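Local coordinates for FAD-dependent oxidoreductase (Actinomadura kijaniata, PDB 3M9V), which probably acts as a flavin-dependent oxidoreductase of the acyl-CoA dehydrogenase family on a dTDP-linked sugar during D-kijanose biosynthesis, at residues T14-P19 with A309-A314; S173-G178 with V225-D230; D212-D215 with A221-T224. All coordinates share one frame; numbering follows the deposited sequence.

Contact 1 (T14-P19 with A309-A314)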
ATOM      1  N   THR A  14      22.096  14.547  -7.774  1.00 17.13           N
ATOM      2  CA  THR A  14      20.802  14.011  -7.371  1.00 15.42           C
ATOM      3  C   THR A  14      20.833  13.177  -6.094  1.00 15.54           C
ATOM      4  O   THR A  14      21.890  12.750  -5.638  1.00 14.69           O
ATOM      5  CB  THR A  14      20.204  13.075  -8.463  1.00 17.38           C
ATOM      6  OG1 THR A  14      20.962  11.847  -8.457  1.00 19.02           O
ATOM      7  CG2 THR A  14      20.194  13.716  -9.880  1.00 17.08           C
ATOM      8  N   GLY A  15      19.648  12.880  -5.562  1.00 13.45           N
ATOM      9  CA  GLY A  15      19.474  11.882  -4.511  1.00 12.82           C
ATOM     10  C   GLY A  15      20.122  12.188  -3.177  1.00 16.17           C
ATOM     11  O   GLY A  15      20.238  11.266  -2.360  1.00 18.25           O
ATOM     12  N   LEU A  16      20.586  13.429  -2.965  1.00 14.38           N
ATOM     13  CA  LEU A  16      21.382  13.757  -1.782  1.00 15.83           C
ATOM     14  C   LEU A  16      22.621  12.856  -1.639  1.00 16.82           C
ATOM     15  O   LEU A  16      23.035  12.597  -0.502  1.00 16.16           O
ATOM     16  CB  LEU A  16      20.495  13.626  -0.534  1.00 15.04           C
ATOM     17  CG  LEU A  16      19.304  14.613  -0.517  1.00 18.07           C
ATOM     18  CD1 LEU A  16      18.357  14.453   0.659  1.00 16.80           C
ATOM     19  CD2 LEU A  16      19.729  16.079  -0.482  1.00 19.44           C
ATOM     20  N   TYR A  17      23.193  12.371  -2.741  1.00 14.62           N
ATOM     21  CA  TYR A  17      24.350  11.477  -2.619  1.00 16.35           C
ATOM     22  C   TYR A  17      25.620  12.244  -2.293  1.00 17.71           C
ATOM     23  O   TYR A  17      26.526  11.651  -1.749  1.00 17.94           O
ATOM     24  CB  TYR A  17      24.558  10.611  -3.871  1.00 17.29           C
ATOM     25  CG  TYR A  17      23.414   9.637  -4.132  1.00 16.04           C
ATOM     26  CD1 TYR A  17      22.676   9.697  -5.316  1.00 18.38           C
ATOM     27  CD2 TYR A  17      23.123   8.611  -3.243  1.00 13.75           C
ATOM     28  CE1 TYR A  17      21.651   8.779  -5.565  1.00 14.91           C
ATOM     29  CE2 TYR A  17      22.066   7.710  -3.474  1.00 18.52           C
ATOM     30  CZ  TYR A  17      21.340   7.801  -4.651  1.00 15.99           C
ATOM     31  OH  TYR A  17      20.272   6.961  -4.916  1.00 12.21           O
ATOM     32  N   ALA A  18      25.686  13.554  -2.545  1.00 20.12           N
ATOM     33  CA  ALA A  18      26.942  14.301  -2.385  1.00 20.47           C
ATOM     34  C   ALA A  18      26.611  15.784  -2.421  1.00 20.66           C
ATOM     35  O   ALA A  18      25.626  16.177  -3.047  1.00 19.77           O
ATOM     36  CB  ALA A  18      27.931  14.012  -3.513  1.00 22.96           C
ATOM     37  N   PRO A  19      27.399  16.608  -1.708  1.00 21.43           N
ATOM     38  CA  PRO A  19      27.107  18.045  -1.672  1.00 20.52           C
ATOM     39  C   PRO A  19      27.398  18.625  -3.048  1.00 21.33           C
ATOM     40  O   PRO A  19      28.213  18.073  -3.770  1.00 18.39           O
ATOM     41  CB  PRO A  19      28.129  18.607  -0.678  1.00 21.77           C
ATOM     42  CG  PRO A  19      28.734  17.438   0.017  1.00 23.82           C
ATOM     43  CD  PRO A  19      28.562  16.229  -0.888  1.00 21.79           C
ATOM     44  N   ALA A 309      15.321  10.611  -4.201  1.00 11.90           N
ATOM     45  CA  ALA A 309      15.174  11.396  -5.424  1.00 11.16           C
ATOM     46  C   ALA A 309      14.128  12.455  -5.100  1.00  9.87           C
ATOM     47  O   ALA A 309      14.181  13.529  -5.655  1.00 10.35           O
ATOM     48  CB  ALA A 309      14.627  10.541  -6.541  1.00 10.59           C
ATOM     49  N   THR A 310      13.131  12.142  -4.278  1.00 12.21           N
ATOM     50  CA  THR A 310      12.027  13.075  -4.033  1.00 11.90           C
ATOM     51  C   THR A 310      12.489  14.220  -3.120  1.00 13.81           C
ATOM     52  O   THR A 310      12.252  15.375  -3.427  1.00 14.81           O
ATOM     53  CB  THR A 310      10.857  12.338  -3.372  1.00 12.36           C
ATOM     54  OG1 THR A 310      10.405  11.359  -4.308  1.00 12.44           O
ATOM     55  CG2 THR A 310       9.655  13.296  -3.175  1.00 13.58           C
ATOM     56  N   ALA A 311      13.153  13.898  -2.012  1.00 12.16           N
ATOM     57  CA  ALA A 311      13.729  14.900  -1.122  1.00 15.76           C
ATOM     58  C   ALA A 311      14.757  15.728  -1.882  1.00 14.66           C
ATOM     59  O   ALA A 311      14.737  16.960  -1.849  1.00 15.22           O
ATOM     60  CB  ALA A 311      14.381  14.214   0.110  1.00 12.47           C
ATOM     61  N   GLY A 312      15.659  15.043  -2.578  1.00 14.35           N
ATOM     62  CA  GLY A 312      16.701  15.725  -3.339  1.00 14.24           C
ATOM     63  C   GLY A 312      16.133  16.694  -4.349  1.00 13.90           C
ATOM     64  O   GLY A 312      16.593  17.825  -4.420  1.00 16.60           O
ATOM     65  N   SER A 313      15.131  16.306  -5.136  1.00 14.90           N
ATOM     66  CA  SER A 313      14.626  17.205  -6.179  1.00 14.51           C
ATOM     67  C   SER A 313      13.882  18.403  -5.570  1.00 14.13           C
ATOM     68  O   SER A 313      13.941  19.498  -6.117  1.00 13.12           O
ATOM     69  CB  SER A 313      13.633  16.487  -7.111  1.00 11.34           C
ATOM     70  OG  SER A 313      14.238  15.342  -7.687  1.00 16.80           O
ATOM     71  N   ALA A 314      13.133  18.197  -4.491  1.00 14.66           N
ATOM     72  CA  ALA A 314      12.400  19.323  -3.896  1.00 15.65           C
ATOM     73  C   ALA A 314      13.427  20.269  -3.275  1.00 14.88           C
ATOM     74  O   ALA A 314      13.201  21.478  -3.252  1.00 17.29           O
ATOM     75  CB  ALA A 314      11.487  18.805  -2.790  1.00 15.31           C
TER
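G15, which approaches A309 of helix 291-323, lays its carbonyl oxygen over one face of the Y17 ring. G15 O sits 3.9 Å above that plane, over the ring centre. The ring also passes near another carbonyl, with Y17 CD1 3.2 Å from T14 O. G15 O is in addition hydrogen-bonded to R308, just before 309-314, so the short loop is tied to the helix next to the contact.

The backbone here forms a type I' beta turn from T14 to Y17. Its two central residues, G15 and L16, both have positive phi, and Y17 N bonds back to T14 O at 3.2 Å. The turn brings L16 up to helix 291-323, part of the helical C-terminal domain of the acyl-CoA dehydrogenase fold. L16 CG stands beside its own backbone N and anti to the carbonyl carbon (chi1 -63°). CD1 then continues the extended chain (chi2 176°) and meets A311 CB at 4.0 Å. L16 CG lies 4.0 Å from G312 CA, where the side chain rests directly on the helix backbone. G15 makes a looser approach, with its CA 4.4 Å from A309 N.

Helix 81-94 borders the same leucine through A85, V86 and L89, and Y82 OH is bonded to L16 N. Within the helix, A309 O is gripped twice by S313. S313 OG bonds to it at 2.7 Å with a C=O...O angle of 159°, and S313 N is the second donor. S313 packs against S313 of a second subunit.

Contact 2 (S173-G178 with V225-D230)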
ATOM      1  N   SER A 173      13.249  22.293  20.078  1.00 17.67           N
ATOM      2  CA  SER A 173      14.427  21.424  20.043  1.00 19.29           C
ATOM      3  C   SER A 173      15.743  22.171  20.302  1.00 20.33           C
ATOM      4  O   SER A 173      15.855  23.341  19.924  1.00 21.08           O
ATOM      5  CB  SER A 173      14.523  20.746  18.664  1.00 18.87           C
ATOM      6  OG  SER A 173      13.355  19.973  18.441  1.00 21.00           O
ATOM      7  N   MET A 174      16.726  21.489  20.886  1.00 18.69           N
ATOM      8  CA  MET A 174      18.031  22.092  21.163  1.00 22.50           C
ATOM      9  C   MET A 174      17.996  23.077  22.339  1.00 23.03           C
ATOM     10  O   MET A 174      19.032  23.638  22.718  1.00 22.97           O
ATOM     11  CB  MET A 174      18.638  22.769  19.917  1.00 20.22           C
ATOM     12  CG  MET A 174      20.170  22.928  20.028  1.00 23.72           C
ATOM     13  SD  MET A 174      20.992  23.458  18.521  1.00 28.77           S
ATOM     14  CE  MET A 174      20.015  24.875  18.027  1.00 19.87           C
ATOM     15  N   ALA A 175      16.811  23.310  22.902  1.00 20.97           N
ATOM     16  CA  ALA A 175      16.683  24.294  23.978  1.00 24.44           C
ATOM     17  C   ALA A 175      17.690  24.134  25.127  1.00 25.22           C
ATOM     18  O   ALA A 175      18.158  25.097  25.725  1.00 24.92           O
ATOM     19  CB  ALA A 175      15.243  24.381  24.500  1.00 21.77           C
ATOM     20  N   PRO A 176      18.068  22.892  25.448  1.00 27.75           N
ATOM     21  CA  PRO A 176      18.969  22.770  26.591  1.00 26.89           C
ATOM     22  C   PRO A 176      20.305  23.505  26.457  1.00 28.72           C
ATOM     23  O   PRO A 176      20.881  23.884  27.481  1.00 26.80           O
ATOM     24  CB  PRO A 176      19.160  21.257  26.700  1.00 28.34           C
ATOM     25  CG  PRO A 176      17.783  20.744  26.272  1.00 26.65           C
ATOM     26  CD  PRO A 176      17.472  21.597  25.066  1.00 26.38           C
ATOM     27  N   VAL A 177      20.807  23.718  25.245  1.00 26.42           N
ATOM     28  CA  VAL A 177      22.080  24.425  25.110  1.00 25.83           C
ATOM     29  C   VAL A 177      21.827  25.781  24.459  1.00 24.36           C
ATOM     30  O   VAL A 177      22.764  26.470  24.066  1.00 23.53           O
ATOM     31  CB  VAL A 177      23.164  23.593  24.344  1.00 28.07           C
ATOM     32  CG1 VAL A 177      23.500  22.299  25.095  1.00 21.68           C
ATOM     33  CG2 VAL A 177      22.699  23.183  22.946  1.00 26.79           C
ATOM     34  N   GLY A 178      20.565  26.182  24.353  1.00 21.91           N
ATOM     35  CA  GLY A 178      20.243  27.365  23.558  1.00 22.54           C
ATOM     36  C   GLY A 178      20.686  28.602  24.333  1.00 22.90           C
ATOM     37  O   GLY A 178      20.573  28.621  25.552  1.00 22.75           O
ATOM     38  N   VAL A 225      12.003  20.610  24.398  1.00 22.66           N
ATOM     39  CA  VAL A 225      11.302  20.910  25.637  1.00 21.29           C
ATOM     40  C   VAL A 225      10.458  22.159  25.478  1.00 20.90           C
ATOM     41  O   VAL A 225      10.490  22.795  24.433  1.00 22.95           O
ATOM     42  CB  VAL A 225      12.290  21.144  26.779  1.00 22.47           C
ATOM     43  CG1 VAL A 225      13.128  19.878  27.047  1.00 24.09           C
ATOM     44  CG2 VAL A 225      13.150  22.393  26.517  1.00 22.34           C
ATOM     45  N   ASP A 226       9.714  22.500  26.521  1.00 22.01           N
ATOM     46  CA  ASP A 226       8.942  23.736  26.585  1.00 23.39           C
ATOM     47  C   ASP A 226       9.723  24.917  27.160  1.00 24.27           C
ATOM     48  O   ASP A 226      10.626  24.701  27.968  1.00 23.61           O
ATOM     49  CB  ASP A 226       7.749  23.485  27.490  1.00 21.99           C
ATOM     50  CG  ASP A 226       6.618  22.801  26.752  1.00 30.03           C
ATOM     51  OD1 ASP A 226       6.859  22.007  25.813  1.00 30.11           O
ATOM     52  OD2 ASP A 226       5.464  23.121  27.091  1.00 29.20           O
ATOM     53  N   ILE A 227       9.412  26.149  26.743  1.00 23.65           N
ATOM     54  CA  ILE A 227      10.103  27.297  27.354  1.00 23.37           C
ATOM     55  C   ILE A 227       9.043  28.324  27.777  1.00 24.62           C
ATOM     56  O   ILE A 227       8.019  28.458  27.108  1.00 21.69           O
ATOM     57  CB  ILE A 227      11.148  27.935  26.436  1.00 21.27           C
ATOM     58  CG1 ILE A 227      10.473  28.535  25.194  1.00 17.12           C
ATOM     59  CG2 ILE A 227      12.306  26.952  26.124  1.00 21.45           C
ATOM     60  CD1 ILE A 227      11.442  29.021  24.166  1.00 24.24           C
ATOM     61  N   VAL A 228       9.264  29.009  28.896  1.00 26.06           N
ATOM     62  CA  VAL A 228       8.241  29.840  29.534  1.00 25.96           C
ATOM     63  C   VAL A 228       8.713  31.280  29.708  1.00 26.88           C
ATOM     64  O   VAL A 228       9.874  31.508  30.064  1.00 26.11           O
ATOM     65  CB  VAL A 228       7.877  29.292  30.918  1.00 28.38           C
ATOM     66  CG1 VAL A 228       6.661  30.019  31.490  1.00 28.36           C
ATOM     67  CG2 VAL A 228       7.578  27.808  30.822  1.00 26.53           C
ATOM     68  N   PHE A 229       7.826  32.235  29.439  1.00 24.56           N
ATOM     69  CA  PHE A 229       8.167  33.650  29.462  1.00 25.15           C
ATOM     70  C   PHE A 229       7.200  34.263  30.473  1.00 26.62           C
ATOM     71  O   PHE A 229       5.993  34.138  30.310  1.00 26.41           O
ATOM     72  CB  PHE A 229       7.970  34.351  28.114  1.00 25.01           C
ATOM     73  CG  PHE A 229       8.394  33.522  26.935  1.00 24.56           C
ATOM     74  CD1 PHE A 229       9.728  33.227  26.715  1.00 25.33           C
ATOM     75  CD2 PHE A 229       7.449  33.049  26.036  1.00 28.11           C
ATOM     76  CE1 PHE A 229      10.133  32.434  25.631  1.00 31.24           C
ATOM     77  CE2 PHE A 229       7.840  32.258  24.966  1.00 26.78           C
ATOM     78  CZ  PHE A 229       9.181  31.953  24.748  1.00 25.39           C
ATOM     79  N   ASP A 230       7.737  34.903  31.505  1.00 27.06           N
ATOM     80  CA  ASP A 230       6.929  35.518  32.570  1.00 26.96           C
ATOM     81  C   ASP A 230       7.407  36.970  32.613  1.00 26.42           C
ATOM     82  O   ASP A 230       8.433  37.295  33.226  1.00 24.43           O
ATOM     83  CB  ASP A 230       7.161  34.737  33.868  1.00 26.97           C
ATOM     84  CG  ASP A 230       6.523  35.384  35.086  1.00 36.96           C
ATOM     85  OD1 ASP A 230       5.413  35.953  34.956  1.00 36.99           O
ATOM     86  OD2 ASP A 230       7.147  35.280  36.170  1.00 40.76           O
TER
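A175 CB and V225 CG2 meet at 3.5 Å, and this is the tight part of the contact. V225 CG1 is anti to the carbonyl carbon (chi1 -62°), which puts CG2 between the backbone N and the carbonyl carbon, and that branch does the touching. I227 is two residues further along the strand. Its CG2 also reaches A175 CB, but at 4.2 Å. One alanine methyl is thus shared by two branched side chains of strand 225-234. F181 of strand 180-187 packs on both A175 and I227 and extends the apolar cluster.

The other part is looser. P176 and V177 are partly exposed. The P176 ring stays beyond close packing with the strand, and V177 turns to F51 and V140.

A short 3-10 turn at 175-176 shapes the loop, with G178 N bonded to A175 O at 3.0 Å. R203 also bonds A175 O. The loop joins strands 163-172 and 180-187 of the middle beta domain, and its S173 is an FMN-binding residue, although no flavin is bound in this chain.

Between the segments the chemistry is purely apolar. Close methyl packing seats the loop on the strand, while directional bonds come from neighbours such as R203.

Contact 3 (D212-D215 with A221-T224)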
ATOM      1  N   ASP A 212      12.135  20.945  31.518  1.00 30.37           N
ATOM      2  CA  ASP A 212      12.934  19.751  31.276  1.00 30.19           C
ATOM      3  C   ASP A 212      11.935  18.614  31.160  1.00 30.61           C
ATOM      4  O   ASP A 212      12.033  17.635  31.895  1.00 30.64           O
ATOM      5  CB  ASP A 212      13.869  19.493  32.453  1.00 31.90           C
ATOM      6  CG  ASP A 212      14.645  18.199  32.297  1.00 36.25           C
ATOM      7  OD1 ASP A 212      14.938  17.804  31.157  1.00 37.93           O
ATOM      8  OD2 ASP A 212      14.999  17.552  33.302  1.00 44.43           O
ATOM      9  N   ASN A 213      10.981  18.798  30.255  1.00 28.55           N
ATOM     10  CA  ASN A 213       9.756  18.021  30.170  1.00 30.30           C
ATOM     11  C   ASN A 213       9.583  17.249  28.855  1.00 29.53           C
ATOM     12  O   ASN A 213       8.471  16.875  28.513  1.00 30.34           O
ATOM     13  CB  ASN A 213       8.551  18.948  30.336  1.00 28.96           C
ATOM     14  CG  ASN A 213       8.376  19.880  29.153  1.00 30.96           C
ATOM     15  OD1 ASN A 213       9.329  20.466  28.633  1.00 29.09           O
ATOM     16  ND2 ASN A 213       7.136  20.022  28.712  1.00 36.43           N
ATOM     17  N   TRP A 214      10.648  16.994  28.105  1.00 28.77           N
ATOM     18  CA  TRP A 214      10.505  16.238  26.865  1.00 27.31           C
ATOM     19  C   TRP A 214      10.662  14.749  27.135  1.00 26.88           C
ATOM     20  O   TRP A 214      11.707  14.285  27.577  1.00 25.34           O
ATOM     21  CB  TRP A 214      11.537  16.681  25.817  1.00 27.69           C
ATOM     22  CG  TRP A 214      11.574  15.838  24.571  1.00 25.66           C
ATOM     23  CD1 TRP A 214      12.653  15.141  24.105  1.00 22.95           C
ATOM     24  CD2 TRP A 214      10.495  15.564  23.658  1.00 23.79           C
ATOM     25  NE1 TRP A 214      12.317  14.456  22.968  1.00 21.07           N
ATOM     26  CE2 TRP A 214      11.007  14.699  22.655  1.00 20.87           C
ATOM     27  CE3 TRP A 214       9.155  15.955  23.597  1.00 23.97           C
ATOM     28  CZ2 TRP A 214      10.236  14.213  21.597  1.00 16.81           C
ATOM     29  CZ3 TRP A 214       8.382  15.489  22.524  1.00 29.90           C
ATOM     30  CH2 TRP A 214       8.932  14.633  21.546  1.00 28.75           C
ATOM     31  N   ASP A 215       9.628  13.994  26.792  1.00 24.88           N
ATOM     32  CA  ASP A 215       9.621  12.561  27.011  1.00 24.17           C
ATOM     33  C   ASP A 215       9.056  11.918  25.744  1.00 22.15           C
ATOM     34  O   ASP A 215       7.870  11.587  25.740  1.00 21.72           O
ATOM     35  CB  ASP A 215       8.745  12.238  28.233  1.00 23.83           C
ATOM     36  CG  ASP A 215       9.006  10.833  28.758  1.00 27.53           C
ATOM     37  OD1 ASP A 215      10.058  10.229  28.443  1.00 27.30           O
ATOM     38  OD2 ASP A 215       8.130  10.279  29.448  1.00 33.52           O
ATOM     39  N   ALA A 221      16.642  12.349  22.482  1.00 15.60           N
ATOM     40  CA  ALA A 221      17.801  13.126  22.895  1.00 16.39           C
ATOM     41  C   ALA A 221      17.788  14.529  22.304  1.00 17.90           C
ATOM     42  O   ALA A 221      18.802  15.240  22.421  1.00 16.88           O
ATOM     43  CB  ALA A 221      19.112  12.437  22.505  1.00 14.81           C
ATOM     44  N   SER A 222      16.686  14.937  21.676  1.00 18.19           N
ATOM     45  CA  SER A 222      16.722  16.161  20.865  1.00 18.23           C
ATOM     46  C   SER A 222      16.454  17.419  21.681  1.00 20.01           C
ATOM     47  O   SER A 222      16.519  18.549  21.160  1.00 20.00           O
ATOM     48  CB  SER A 222      15.705  16.117  19.709  1.00 17.84           C
ATOM     49  OG  SER A 222      14.390  15.968  20.223  1.00 14.34           O
ATOM     50  N   GLY A 223      16.148  17.224  22.959  1.00 20.23           N
ATOM     51  CA  GLY A 223      15.942  18.367  23.864  1.00 20.99           C
ATOM     52  C   GLY A 223      14.738  19.227  23.515  1.00 23.11           C
ATOM     53  O   GLY A 223      14.812  20.466  23.552  1.00 20.42           O
ATOM     54  N   THR A 224      13.647  18.548  23.163  1.00 20.29           N
ATOM     55  CA  THR A 224      12.533  19.194  22.498  1.00 21.54           C
ATOM     56  C   THR A 224      11.546  19.669  23.573  1.00 23.02           C
ATOM     57  O   THR A 224      10.411  19.206  23.680  1.00 23.59           O
ATOM     58  CB  THR A 224      11.983  18.299  21.358  1.00 20.33           C
ATOM     59  OG1 THR A 224      13.012  18.200  20.361  1.00 21.55           O
ATOM     60  CG2 THR A 224      10.733  18.914  20.678  1.00 18.71           C
TER
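W214 and T224 pack side by side within the long connection between strands 208-210 and 225-234. These two consecutive strands pair antiparallel, so the connection closes a beta hairpin of the middle domain of the acyl-CoA dehydrogenase fold.

The first shell is a CH-pi contact. T224 CB stands 3.9 Å from the centroid of the five-membered ring of W214, 10° off the ring normal, squarely over the face. The backbone of T224 follows the same indole: its N is 3.7 Å from W214 CD1, and its O is 3.5 Å from W214 CE3. S222 OG approaches obliquely and lies 3.8 Å from W214 NE1. The indole N-H has its polar partner elsewhere, in M219 O.

Torsions and turns set up this fit. W214 CG is anti to the backbone N (chi1 173°), which carries the indole across to the returning chain. G223 has positive phi and bends that chain just before T224. M219 O also bonds S222 OG, so one carbonyl from the intervening loop is bonded to both W214 NE1 and the serine hydroxyl.

Further out, L171 of strand 163-172 touches both W214 and T224, and V225 packs on W214. Y367 of a third subunit also packs against the indole, which places it near a subunit boundary. The side chain of F385, an FMN-binding residue, is about 8 Å from that of W214.

The T224 hydroxyl has two hydroxyl neighbours: T224 OG1 lies 2.6 Å from S222 OG and is also hydrogen-bonded to S173 OG.

Overall arrangement
Along the chain the three contacts are nested. Contact 3 lies inside the loop closed by contact 2, and both lie inside the loop closed by contact 1. Contact 3 lies in the loop that leads into strand 225-234, the strand used by contact 2. Both belong to the middle beta domain, with centres about 9 Å apart. They join directly: S173 OG lies 2.6 Å from T224 OG1, and D226 N lies 3.0 Å from N213 OD1, both probable hydrogen bonds. Together they shape the surroundings of S173, an FMN-binding residue. Contact 1 sits across the chain's centre, about 30 Å from contact 3 between centres. There it binds the N-terminal loop to helix 291-323, away from the annotated sites and beside a second subunit.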